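Side-chain contact in 2-hydroxyisocaproyl-CoA dehydratase activator (Clostridium difficile, PDB 4EHU), which transfers one electron to (R)-2-hydroxyisocaproyl-CoA dehydratase while hydrolysing ATP, thereby activating it for the reductive branch of leucine fermentation: residues 14-17 / 23-26. Sequence-based numbering, arbitrary orientation.
Sequences KGVI and DIVA. With ANP (phosphoaminophosphonic acid-adenylate ester), chain D.
Ile17 and Ala26 form an antiparallel hydrogen-bonded pair in which Ile17 N donates to Ala26 O over 3.0 Å. The same oxygen receives a CA-H...O contact from Val16 CA (3.4 Å). In return, Ile17 O accepts a bond from Val25 N at 3.0 Å. A weak second bond, from Ala26 N to Ile17 O, measures 3.5 Å. Two successive residues, Val25 and Ala26, thus face a single Ile17, which defines a classic beta bulge; Val25, at phi/psi -100/-10°, supplies the helix-like backbone turn of that motif.

Apolar contacts fall on two faces. CG2 of Ile17 meets CG2 of Val25 at 3.5 Å; chi1 of -64° sets CG1 of Val25 anti to the carbonyl carbon and puts CG2 between the backbone N and the carbonyl carbon, facing Ile17. The CB atoms of Ile17 and Ala26 lie 4.2 Å apart, and Leu46 and Thr50 of helix 38-50 cover both residues. On the other face Val16 CG1 lies 4.1 Å from Ile24 CG2, the two side chains crossing at a slant, beside Ala245 and Leu246 of helix 243-261.

Contacts with the nucleotide belong to Lys14. Bends at chi2 and chi3 let NZ donate hydrogen bonds to ANP O2B and ANP O1A, each 2.8 Å away, bridging the beta and alpha phosphates, and another to Ala12 O. One hairpin of the actin-type ATPase fold therefore joins a bulged edge strand to the phosphate-binding site.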
loop_
_atom_site.group_PDB
_atom_site.type_symbol
_atom_site.label_atom_id
_atom_site.label_comp_id
_atom_site.label_asym_id
_atom_site.label_seq_id
_atom_site.Cartn_x
_atom_site.Cartn_y
_atom_site.Cartn_z
ATOM N N LYS A 14 10.823 20.133 10.162
ATOM C CA LYS A 14 10.390 21.518 10.052
ATOM C C LYS A 14 10.686 22.265 11.336
ATOM O O LYS A 14 10.526 21.717 12.428
ATOM C CB LYS A 14 8.888 21.589 9.770
ATOM C CG LYS A 14 8.488 21.210 8.342
ATOM C CD LYS A 14 8.521 19.677 8.091
ATOM C CE LYS A 14 7.401 18.950 8.844
ATOM N NZ LYS A 14 7.249 17.510 8.448
ATOM N N GLY A 15 11.122 23.518 11.211
ATOM C CA GLY A 15 11.424 24.345 12.372
ATOM C C GLY A 15 10.914 25.766 12.213
ATOM O O GLY A 15 10.889 26.306 11.110
ATOM N N VAL A 16 10.510 26.371 13.324
ATOM C CA VAL A 16 10.079 27.768 13.342
ATOM C C VAL A 16 10.681 28.431 14.567
ATOM O O VAL A 16 10.681 27.825 15.640
ATOM C CB VAL A 16 8.542 27.881 13.452
ATOM C CG1 VAL A 16 8.135 29.304 13.769
ATOM C CG2 VAL A 16 7.864 27.392 12.139
ATOM N N ILE A 17 11.217 29.642 14.401
ATOM C CA ILE A 17 11.532 30.499 15.539
ATOM C C ILE A 17 10.493 31.610 15.572
ATOM O O ILE A 17 10.268 32.304 14.572
ATOM C CB ILE A 17 12.951 31.118 15.455
ATOM C CG1 ILE A 17 14.015 30.021 15.532
ATOM C CG2 ILE A 17 13.152 32.132 16.592
ATOM C CD1 ILE A 17 15.442 30.528 15.488
ATOM N N ASP A 23 5.449 36.778 16.018
ATOM C CA ASP A 23 6.098 36.970 14.727
ATOM C C ASP A 23 7.074 35.853 14.365
ATOM O O ASP A 23 8.057 35.624 15.061
ATOM C CB ASP A 23 6.827 38.321 14.707
ATOM C CG ASP A 23 5.868 39.504 14.706
ATOM O OD1 ASP A 23 4.879 39.487 13.932
ATOM O OD2 ASP A 23 6.099 40.451 15.484
ATOM N N ILE A 24 6.795 35.163 13.263
ATOM C CA ILE A 24 7.716 34.168 12.733
ATOM C C ILE A 24 8.938 34.879 12.174
ATOM O O ILE A 24 8.833 35.590 11.177
ATOM C CB ILE A 24 7.073 33.349 11.597
ATOM C CG1 ILE A 24 5.821 32.621 12.095
ATOM C CG2 ILE A 24 8.070 32.347 11.034
ATOM C CD1 ILE A 24 5.108 31.817 11.015
ATOM N N VAL A 25 10.091 34.706 12.815
ATOM C CA VAL A 25 11.312 35.362 12.355
ATOM C C VAL A 25 12.186 34.404 11.547
ATOM O O VAL A 25 13.153 34.820 10.910
ATOM C CB VAL A 25 12.126 35.994 13.522
ATOM C CG1 VAL A 25 11.321 37.108 14.187
ATOM C CG2 VAL A 25 12.552 34.940 14.550
ATOM N N ALA A 26 11.831 33.121 11.553
ATOM C CA ALA A 26 12.584 32.131 10.794
ATOM C C ALA A 26 11.804 30.831 10.675
ATOM O O ALA A 26 11.040 30.450 11.567
ATOM C CB ALA A 26 13.945 31.870 11.441
HETATM P PG ANP D . 3.949 12.529 8.633
HETATM O O1G ANP D . 4.713 11.809 9.738
HETATM O O2G ANP D . 3.203 13.711 9.198
HETATM O O3G ANP D . 3.088 11.625 7.841
HETATM P PB ANP D . 5.833 14.598 7.470
HETATM O O1B ANP D . 7.337 14.537 7.420
HETATM O O2B ANP D . 5.225 15.567 8.485
HETATM N N3B ANP D . 5.230 12.981 7.584
HETATM P PA ANP D . 5.201 16.610 5.471
HETATM O O1A ANP D . 6.486 17.305 5.753
HETATM O O2A ANP D . 3.884 17.151 5.981
HETATM O O3A ANP D . 5.304 15.083 6.007
HETATM O "O5'" ANP D . 5.003 16.325 3.901
HETATM C "C5'" ANP D . 5.946 15.515 3.190
HETATM C "C4'" ANP D . 5.597 15.549 1.705
HETATM O "O4'" ANP D . 5.044 16.736 1.156
HETATM C "C3'" ANP D . 6.209 14.652 0.646
HETATM O "O3'" ANP D . 5.819 13.285 0.839
HETATM C "C2'" ANP D . 5.706 15.289 -0.655
HETATM O "O2'" ANP D . 4.706 14.490 -1.310
HETATM C "C1'" ANP D . 5.096 16.637 -0.271
HETATM N N9 ANP D . 5.894 17.795 -0.715
HETATM C C8 ANP D . 7.052 18.236 -0.181
HETATM N N7 ANP D . 7.472 19.362 -0.809
HETATM C C5 ANP D . 6.546 19.641 -1.760
HETATM C C6 ANP D . 6.358 20.685 -2.770
HETATM N N6 ANP D . 7.289 21.661 -2.896
HETATM N N1 ANP D . 5.250 20.622 -3.552
HETATM C C2 ANP D . 4.327 19.657 -3.426
HETATM N N3 ANP D . 4.442 18.665 -2.530
HETATM C C4 ANP D . 5.504 18.618 -1.687
#